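Local coordinates for protein putative O-acetylhomoserine (Thiol)-lyase (Campylobacter jejuni, PDB 4OC9) that probably makes homocysteine from O-acetylhomoserine and a sulfur donor, as a pyridoxal-phosphate-dependent enzyme of the trans-sulfuration family, at residues L95-Y109 with L138-E152. Residues are numbered along the deposited sequence; the frame is centred on the assembly and turned at random.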
ATOM      1  N   LEU D  95      -0.996  19.285 -27.470  1.00 21.84           N
ATOM      2  CA  LEU D  95      -0.999  20.538 -28.219  1.00 22.61           C
ATOM      3  C   LEU D  95      -0.237  20.501 -29.543  1.00 22.19           C
ATOM      4  O   LEU D  95      -0.675  21.118 -30.509  1.00 21.41           O
ATOM      5  CB  LEU D  95      -0.383  21.635 -27.358  1.00 23.77           C
ATOM      6  CG  LEU D  95      -1.116  21.961 -26.057  1.00 24.73           C
ATOM      7  CD1 LEU D  95      -0.309  22.915 -25.198  1.00 23.67           C
ATOM      8  CD2 LEU D  95      -2.505  22.507 -26.349  1.00 25.66           C
ATOM      9  N   ALA D  96       0.875  19.772 -29.582  1.00 20.68           N
ATOM     10  CA  ALA D  96       1.682  19.672 -30.788  1.00 21.23           C
ATOM     11  C   ALA D  96       1.795  18.245 -31.303  1.00 26.61           C
ATOM     12  O   ALA D  96       1.835  17.279 -30.532  1.00 24.72           O
ATOM     13  CB  ALA D  96       3.069  20.207 -30.521  1.00 19.45           C
ATOM     14  N   SER D  97       1.844  18.131 -32.628  1.00 28.99           N
ATOM     15  CA  SER D  97       1.975  16.851 -33.308  1.00 30.36           C
ATOM     16  C   SER D  97       3.085  17.000 -34.349  1.00 30.21           C
ATOM     17  O   SER D  97       3.642  18.092 -34.522  1.00 30.93           O
ATOM     18  CB  SER D  97       0.649  16.400 -33.921  1.00 33.95           C
ATOM     19  OG  SER D  97       0.162  17.374 -34.819  1.00 39.64           O
ATOM     20  N   SER D  98       3.409  15.917 -35.033  1.00 26.73           N
ATOM     21  CA  SER D  98       4.463  15.947 -36.025  1.00 30.06           C
ATOM     22  C   SER D  98       4.357  17.166 -36.992  1.00 30.42           C
ATOM     23  O   SER D  98       3.293  17.470 -37.557  1.00 32.65           O
ATOM     24  CB  SER D  98       4.481  14.632 -36.808  1.00 30.40           C
ATOM     25  OG  SER D  98       5.614  14.589 -37.647  1.00 36.47           O
ATOM     26  N   GLY D  99       5.477  17.850 -37.175  1.00 27.72           N
ATOM     27  CA  GLY D  99       5.551  19.025 -38.039  1.00 26.28           C
ATOM     28  C   GLY D  99       5.376  20.343 -37.297  1.00 24.41           C
ATOM     29  O   GLY D  99       5.586  21.413 -37.854  1.00 22.54           O
ATOM     30  N   ASP D 100       4.961  20.283 -36.042  1.00 21.21           N
ATOM     31  CA  ASP D 100       4.771  21.490 -35.270  1.00 20.68           C
ATOM     32  C   ASP D 100       6.027  21.782 -34.438  1.00 21.13           C
ATOM     33  O   ASP D 100       6.985  21.005 -34.414  1.00 19.45           O
ATOM     34  CB  ASP D 100       3.554  21.322 -34.343  1.00 21.76           C
ATOM     35  CG  ASP D 100       2.236  21.142 -35.106  1.00 21.96           C
ATOM     36  OD1 ASP D 100       2.180  21.569 -36.274  1.00 21.89           O
ATOM     37  OD2 ASP D 100       1.262  20.594 -34.506  1.00 22.41           O
ATOM     38  N   ASN D 101       6.011  22.914 -33.749  1.00 21.00           N
ATOM     39  CA  ASN D 101       7.115  23.260 -32.890  1.00 21.74           C
ATOM     40  C   ASN D 101       6.575  23.817 -31.582  1.00 17.58           C
ATOM     41  O   ASN D 101       5.400  24.205 -31.481  1.00 13.82           O
ATOM     42  CB  ASN D 101       8.063  24.243 -33.584  1.00 26.76           C
ATOM     43  CG  ASN D 101       7.455  25.600 -33.820  1.00 27.65           C
ATOM     44  OD1 ASN D 101       7.396  26.423 -32.918  1.00 29.33           O
ATOM     45  ND2 ASN D 101       7.175  25.894 -35.069  1.00 31.96           N
ATOM     46  N   VAL D 102       7.438  23.808 -30.575  1.00 15.78           N
ATOM     47  CA  VAL D 102       7.074  24.321 -29.267  1.00 15.75           C
ATOM     48  C   VAL D 102       8.207  25.190 -28.812  1.00 14.93           C
ATOM     49  O   VAL D 102       9.375  24.886 -29.072  1.00 14.87           O
ATOM     50  CB  VAL D 102       6.822  23.213 -28.197  1.00 15.72           C
ATOM     51  CG1 VAL D 102       5.657  22.317 -28.610  1.00 16.50           C
ATOM     52  CG2 VAL D 102       8.067  22.356 -27.974  1.00 16.23           C
ATOM     53  N   ALA D 103       7.856  26.255 -28.098  1.00 14.09           N
ATOM     54  CA  ALA D 103       8.835  27.191 -27.554  1.00 13.86           C
ATOM     55  C   ALA D 103       9.071  26.832 -26.085  1.00 15.26           C
ATOM     56  O   ALA D 103       8.106  26.668 -25.318  1.00 13.14           O
ATOM     57  CB  ALA D 103       8.328  28.615 -27.659  1.00 12.80           C
ATOM     58  N   TYR D 104      10.340  26.757 -25.686  1.00 15.81           N
ATOM     59  CA  TYR D 104      10.644  26.407 -24.319  1.00 17.49           C
ATOM     60  C   TYR D 104      11.761  27.244 -23.692  1.00 16.76           C
ATOM     61  O   TYR D 104      12.715  27.634 -24.340  1.00 21.80           O
ATOM     62  CB  TYR D 104      11.035  24.924 -24.253  1.00 17.84           C
ATOM     63  CG  TYR D 104      12.395  24.593 -24.861  1.00 19.08           C
ATOM     64  CD1 TYR D 104      12.579  24.500 -26.237  1.00 20.25           C
ATOM     65  CD2 TYR D 104      13.479  24.307 -24.046  1.00 19.44           C
ATOM     66  CE1 TYR D 104      13.823  24.187 -26.777  1.00 18.40           C
ATOM     67  CE2 TYR D 104      14.708  23.967 -24.576  1.00 18.56           C
ATOM     68  CZ  TYR D 104      14.874  23.920 -25.941  1.00 18.49           C
ATOM     69  OH  TYR D 104      16.096  23.593 -26.448  1.00 19.25           O
ATOM     70  N   SER D 105      11.621  27.492 -22.413  1.00 15.66           N
ATOM     71  CA  SER D 105      12.589  28.253 -21.648  1.00 16.40           C
ATOM     72  C   SER D 105      13.948  27.554 -21.566  1.00 16.39           C
ATOM     73  O   SER D 105      14.043  26.324 -21.448  1.00 20.67           O
ATOM     74  CB  SER D 105      12.043  28.510 -20.216  1.00 16.51           C
ATOM     75  OG  SER D 105      13.014  29.116 -19.396  1.00 15.58           O
ATOM     76  N   ASN D 106      14.993  28.359 -21.624  1.00 18.20           N
ATOM     77  CA  ASN D 106      16.361  27.873 -21.569  1.00 20.80           C
ATOM     78  C   ASN D 106      16.757  27.569 -20.127  1.00 21.79           C
ATOM     79  O   ASN D 106      17.857  27.101 -19.853  1.00 19.79           O
ATOM     80  CB  ASN D 106      17.331  28.890 -22.171  1.00 25.91           C
ATOM     81  CG  ASN D 106      17.401  30.201 -21.380  1.00 29.48           C
ATOM     82  OD1 ASN D 106      16.495  30.577 -20.627  1.00 32.22           O
ATOM     83  ND2 ASN D 106      18.471  30.925 -21.593  1.00 39.68           N
ATOM     84  N   LYS D 107      15.869  27.894 -19.191  1.00 22.74           N
ATOM     85  CA  LYS D 107      16.134  27.629 -17.772  1.00 22.86           C
ATOM     86  C   LYS D 107      15.040  26.720 -17.153  1.00 22.07           C
ATOM     87  O   LYS D 107      14.075  27.207 -16.562  1.00 17.50           O
ATOM     88  CB  LYS D 107      16.303  28.920 -16.972  1.00 23.25           C
ATOM     89  CG  LYS D 107      17.459  29.765 -17.461  1.00 23.12           C
ATOM     90  CD  LYS D 107      17.737  30.960 -16.580  1.00 23.26           C
ATOM     91  CE  LYS D 107      18.829  31.778 -17.202  1.00 22.43           C
ATOM     92  NZ  LYS D 107      19.259  32.876 -16.313  1.00 24.33           N
ATOM     93  N   ILE D 108      15.217  25.414 -17.362  1.00 19.63           N
ATOM     94  CA  ILE D 108      14.301  24.407 -16.860  1.00 17.92           C
ATOM     95  C   ILE D 108      15.001  23.135 -16.396  1.00 19.23           C
ATOM     96  O   ILE D 108      16.222  22.994 -16.522  1.00 16.13           O
ATOM     97  CB  ILE D 108      13.267  23.986 -17.901  1.00 16.73           C
ATOM     98  CG1 ILE D 108      13.965  23.359 -19.118  1.00 17.77           C
ATOM     99  CG2 ILE D 108      12.409  25.177 -18.269  1.00 18.30           C
ATOM    100  CD1 ILE D 108      13.020  22.904 -20.218  1.00 18.24           C
ATOM    101  N   TYR D 109      14.184  22.230 -15.855  1.00 19.77           N
ATOM    102  CA  TYR D 109      14.637  20.958 -15.375  1.00 21.98           C
ATOM    103  C   TYR D 109      15.302  20.214 -16.511  1.00 18.67           C
ATOM    104  O   TYR D 109      14.764  20.128 -17.605  1.00 20.06           O
ATOM    105  CB  TYR D 109      13.463  20.176 -14.727  1.00 25.18           C
ATOM    106  CG  TYR D 109      13.807  18.761 -14.349  1.00 25.73           C
ATOM    107  CD1 TYR D 109      14.690  18.487 -13.321  1.00 25.75           C
ATOM    108  CD2 TYR D 109      13.171  17.689 -14.976  1.00 28.88           C
ATOM    109  CE1 TYR D 109      14.993  17.180 -12.968  1.00 30.96           C
ATOM    110  CE2 TYR D 109      13.455  16.380 -14.628  1.00 31.46           C
ATOM    111  CZ  TYR D 109      14.366  16.117 -13.625  1.00 31.94           C
ATOM    112  OH  TYR D 109      14.640  14.806 -13.291  1.00 28.69           O
ATOM    113  N   LEU D 138      11.517  35.286 -27.444  1.00 25.93           N
ATOM    114  CA  LEU D 138      10.353  34.422 -27.578  1.00 26.32           C
ATOM    115  C   LEU D 138       9.578  34.782 -28.852  1.00 26.96           C
ATOM    116  O   LEU D 138       9.225  33.884 -29.632  1.00 27.50           O
ATOM    117  CB  LEU D 138       9.462  34.483 -26.338  1.00 26.70           C
ATOM    118  CG  LEU D 138       8.153  33.696 -26.374  1.00 27.57           C
ATOM    119  CD1 LEU D 138       8.326  32.242 -26.794  1.00 28.46           C
ATOM    120  CD2 LEU D 138       7.472  33.794 -25.017  1.00 28.93           C
ATOM    121  N   GLU D 139       9.305  36.070 -29.064  1.00 27.99           N
ATOM    122  CA  GLU D 139       8.584  36.542 -30.287  1.00 30.84           C
ATOM    123  C   GLU D 139       9.259  36.003 -31.531  1.00 28.45           C
ATOM    124  O   GLU D 139       8.629  35.562 -32.475  1.00 27.96           O
ATOM    125  CB  GLU D 139       8.671  38.046 -30.392  1.00 33.28           C
ATOM    126  CG  GLU D 139       7.937  38.835 -29.339  1.00 40.90           C
ATOM    127  CD  GLU D 139       6.445  39.061 -29.563  1.00 43.90           C
ATOM    128  OE1 GLU D 139       5.890  38.371 -30.416  1.00 39.76           O
ATOM    129  OE2 GLU D 139       5.830  39.951 -28.879  1.00 46.35           O
ATOM    130  N   LYS D 140      10.575  36.101 -31.509  1.00 30.42           N
ATOM    131  CA  LYS D 140      11.441  35.650 -32.581  1.00 34.92           C
ATOM    132  C   LYS D 140      11.262  34.207 -33.051  1.00 30.60           C
ATOM    133  O   LYS D 140      11.257  33.954 -34.245  1.00 24.29           O
ATOM    134  CB  LYS D 140      12.881  35.840 -32.121  1.00 43.75           C
ATOM    135  CG  LYS D 140      13.952  35.424 -33.126  1.00 50.83           C
ATOM    136  CD  LYS D 140      15.350  35.695 -32.590  1.00 58.00           C
ATOM    137  CE  LYS D 140      16.414  35.321 -33.612  1.00 62.01           C
ATOM    138  NZ  LYS D 140      17.787  35.616 -33.115  1.00 57.78           N
ATOM    139  N   VAL D 141      11.121  33.266 -32.121  1.00 29.12           N
ATOM    140  CA  VAL D 141      10.964  31.862 -32.501  1.00 27.12           C
ATOM    141  C   VAL D 141       9.529  31.428 -32.787  1.00 27.91           C
ATOM    142  O   VAL D 141       9.300  30.295 -33.230  1.00 31.71           O
ATOM    143  CB  VAL D 141      11.606  30.911 -31.475  1.00 31.62           C
ATOM    144  CG1 VAL D 141      13.116  31.139 -31.429  1.00 30.76           C
ATOM    145  CG2 VAL D 141      10.954  31.044 -30.092  1.00 29.29           C
ATOM    146  N   ILE D 142       8.563  32.321 -32.596  1.00 25.28           N
ATOM    147  CA  ILE D 142       7.158  31.989 -32.852  1.00 24.37           C
ATOM    148  C   ILE D 142       6.715  32.068 -34.304  1.00 25.99           C
ATOM    149  O   ILE D 142       7.085  33.006 -35.026  1.00 31.24           O
ATOM    150  CB  ILE D 142       6.234  32.914 -32.047  1.00 24.74           C
ATOM    151  CG1 ILE D 142       6.425  32.643 -30.543  1.00 25.42           C
ATOM    152  CG2 ILE D 142       4.779  32.678 -32.412  1.00 24.34           C
ATOM    153  CD1 ILE D 142       5.592  33.510 -29.629  1.00 25.92           C
ATOM    154  N   ASP D 143       5.954  31.064 -34.736  1.00 27.52           N
ATOM    155  CA  ASP D 143       5.399  31.026 -36.104  1.00 29.82           C
ATOM    156  C   ASP D 143       3.981  30.422 -35.972  1.00 31.95           C
ATOM    157  O   ASP D 143       3.520  30.172 -34.850  1.00 38.67           O
ATOM    158  CB  ASP D 143       6.300  30.346 -37.142  1.00 28.31           C
ATOM    159  CG  ASP D 143       6.431  28.873 -36.945  1.00 34.29           C
ATOM    160  OD1 ASP D 143       5.503  28.247 -36.387  1.00 37.31           O
ATOM    161  OD2 ASP D 143       7.419  28.308 -37.459  1.00 39.17           O
ATOM    162  N   GLN D 144       3.302  30.136 -37.070  1.00 26.83           N
ATOM    163  CA  GLN D 144       1.939  29.622 -36.975  1.00 28.49           C
ATOM    164  C   GLN D 144       1.876  28.155 -36.581  1.00 25.20           C
ATOM    165  O   GLN D 144       0.774  27.609 -36.362  1.00 21.30           O
ATOM    166  CB  GLN D 144       1.223  29.792 -38.313  1.00 36.35           C
ATOM    167  CG  GLN D 144      -0.326  29.644 -38.225  1.00 44.11           C
ATOM    168  CD  GLN D 144      -0.994  30.827 -37.523  1.00 46.51           C
ATOM    169  OE1 GLN D 144      -0.362  31.854 -37.318  1.00 37.45           O
ATOM    170  NE2 GLN D 144      -2.299  30.718 -37.243  1.00 54.27           N
ATOM    171  N   ASN D 145       3.044  27.515 -36.545  1.00 23.13           N
ATOM    172  CA  ASN D 145       3.170  26.102 -36.172  1.00 23.29           C
ATOM    173  C   ASN D 145       3.556  25.897 -34.695  1.00 23.47           C
ATOM    174  O   ASN D 145       3.604  24.761 -34.207  1.00 26.99           O
ATOM    175  CB  ASN D 145       4.175  25.400 -37.066  1.00 22.65           C
ATOM    176  CG  ASN D 145       3.719  25.336 -38.504  1.00 25.93           C
ATOM    177  OD1 ASN D 145       2.517  25.206 -38.797  1.00 25.55           O
ATOM    178  ND2 ASN D 145       4.682  25.379 -39.416  1.00 25.72           N
ATOM    179  N   THR D 146       3.831  27.000 -34.007  1.00 22.25           N
ATOM    180  CA  THR D 146       4.193  26.981 -32.604  1.00 20.18           C
ATOM    181  C   THR D 146       2.920  26.687 -31.830  1.00 19.66           C
ATOM    182  O   THR D 146       1.976  27.496 -31.813  1.00 18.36           O
ATOM    183  CB  THR D 146       4.793  28.318 -32.150  1.00 19.73           C
ATOM    184  OG1 THR D 146       5.973  28.605 -32.914  1.00 19.85           O
ATOM    185  CG2 THR D 146       5.150  28.252 -30.649  1.00 20.30           C
ATOM    186  N   LYS D 147       2.897  25.549 -31.149  1.00 20.13           N
ATOM    187  CA  LYS D 147       1.694  25.152 -30.384  1.00 23.08           C
ATOM    188  C   LYS D 147       1.724  25.335 -28.855  1.00 23.03           C
ATOM    189  O   LYS D 147       0.689  25.215 -28.196  1.00 21.80           O
ATOM    190  CB  LYS D 147       1.420  23.688 -30.665  1.00 22.65           C
ATOM    191  CG  LYS D 147       1.371  23.369 -32.135  1.00 23.39           C
ATOM    192  CD  LYS D 147       0.382  24.237 -32.885  1.00 27.21           C
ATOM    193  CE  LYS D 147       0.247  23.739 -34.310  1.00 33.03           C
ATOM    194  NZ  LYS D 147      -0.606  24.677 -35.064  1.00 37.09           N
ATOM    195  N   ALA D 148       2.904  25.591 -28.294  1.00 22.20           N
ATOM    196  CA  ALA D 148       3.008  25.775 -26.851  1.00 20.96           C
ATOM    197  C   ALA D 148       4.245  26.571 -26.447  1.00 20.32           C
ATOM    198  O   ALA D 148       5.268  26.578 -27.147  1.00 20.17           O
ATOM    199  CB  ALA D 148       3.008  24.429 -26.145  1.00 21.87           C
ATOM    200  N   ILE D 149       4.096  27.272 -25.331  1.00 20.11           N
ATOM    201  CA  ILE D 149       5.145  28.104 -24.722  1.00 19.81           C
ATOM    202  C   ILE D 149       5.326  27.504 -23.318  1.00 21.15           C
ATOM    203  O   ILE D 149       4.424  27.607 -22.475  1.00 18.06           O
ATOM    204  CB  ILE D 149       4.754  29.567 -24.679  1.00 19.47           C
ATOM    205  CG1 ILE D 149       4.631  30.098 -26.125  1.00 20.41           C
ATOM    206  CG2 ILE D 149       5.815  30.330 -23.924  1.00 20.03           C
ATOM    207  CD1 ILE D 149       4.138  31.525 -26.253  1.00 21.12           C
ATOM    208  N   PHE D 150       6.474  26.845 -23.116  1.00 19.57           N
ATOM    209  CA  PHE D 150       6.772  26.163 -21.879  1.00 20.02           C
ATOM    210  C   PHE D 150       7.844  26.791 -21.039  1.00 20.89           C
ATOM    211  O   PHE D 150       8.901  27.144 -21.549  1.00 21.06           O
ATOM    212  CB  PHE D 150       7.220  24.742 -22.201  1.00 20.98           C
ATOM    213  CG  PHE D 150       7.384  23.869 -20.986  1.00 20.53           C
ATOM    214  CD1 PHE D 150       8.576  23.845 -20.285  1.00 20.90           C
ATOM    215  CD2 PHE D 150       6.342  23.062 -20.557  1.00 20.55           C
ATOM    216  CE1 PHE D 150       8.714  23.062 -19.162  1.00 18.39           C
ATOM    217  CE2 PHE D 150       6.482  22.273 -19.429  1.00 19.57           C
ATOM    218  CZ  PHE D 150       7.669  22.280 -18.730  1.00 17.49           C
ATOM    219  N   PHE D 151       7.557  26.908 -19.744  1.00 17.13           N
ATOM    220  CA  PHE D 151       8.504  27.495 -18.809  1.00 16.97           C
ATOM    221  C   PHE D 151       8.174  27.095 -17.377  1.00 16.80           C
ATOM    222  O   PHE D 151       7.100  26.538 -17.101  1.00 16.96           O
ATOM    223  CB  PHE D 151       8.450  29.013 -18.878  1.00 16.47           C
ATOM    224  CG  PHE D 151       7.158  29.587 -18.393  1.00 15.03           C
ATOM    225  CD1 PHE D 151       6.070  29.658 -19.224  1.00 15.67           C
ATOM    226  CD2 PHE D 151       7.051  30.103 -17.131  1.00 15.81           C
ATOM    227  CE1 PHE D 151       4.886  30.227 -18.791  1.00 17.05           C
ATOM    228  CE2 PHE D 151       5.865  30.670 -16.681  1.00 16.23           C
ATOM    229  CZ  PHE D 151       4.774  30.724 -17.513  1.00 15.06           C
ATOM    230  N   GLU D 152       9.103  27.376 -16.480  1.00 15.68           N
ATOM    231  CA  GLU D 152       8.929  27.079 -15.065  1.00 15.98           C
ATOM    232  C   GLU D 152       8.732  28.404 -14.316  1.00 17.33           C
ATOM    233  O   GLU D 152       9.298  29.446 -14.695  1.00 20.66           O
ATOM    234  CB  GLU D 152      10.104  26.295 -14.512  1.00 16.73           C
ATOM    235  CG  GLU D 152      10.197  24.885 -15.057  1.00 18.54           C
ATOM    236  CD  GLU D 152      11.400  24.077 -14.577  1.00 19.16           C
ATOM    237  OE1 GLU D 152      12.146  24.569 -13.712  1.00 24.49           O
ATOM    238  OE2 GLU D 152      11.617  22.967 -15.118  1.00 17.46           O
TER
HETATM  239  O   HOH W   1      11.967  28.636 -16.899  1.00 13.20           O
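Asn101 and Thr146 open the pairing of two parallel strands, 101-105 and 146-152, inside the seven-stranded mixed sheet of the large domain in this fold-type I pyridoxal-phosphate enzyme; strands 126-130 and 177-181 flank the pair. The case illustrates how side-chain hydrogen bonds can supplement backbone pairing beside an irregularity. A beta bulge shifts the register by one residue between Asn101 and Ala103, and at this irregular end the Asn101 amide is held at both its oxygen and its nitrogen. Thr146 OG1 donates to Asn101 OD1 at 2.6 Å, in the carbonyl plane and on a lone pair. With CG lodged between backbone N and carbonyl carbon (chi1 67°), the amide nitrogen, ND2, donates to Asp143 OD1 at 3.2 Å. Amide and carboxylate planes stand 70° apart, and Asn145 N reaches the same oxygen from the opposite face, closing an Asx turn; Arg128 forms a salt bridge with Asp143.

On the Asn101 face, the methyl of Ala103 packs against Leu138 CD1 at 3.7 Å, joining the strand to helix 136-141. On the face of Tyr104 and Phe150, Ala148 CB lies 3.8 Å from Leu95 CD1. Lys147, bent at chi2, runs its methylenes past Leu95 O and brings CE within 3.3 Å of Asp100 OD2, while NZ bonds to Arg234 O.

At the C-terminal ends of the two strands, a water links Ser105 OG, Lys107 O and Glu152 N. The extended Glu152 side chain crosses Ile108 at about a right angle, and its OE2 accepts from Tyr109 N at 2.8 Å on the syn side, 34° out of the carboxylate plane.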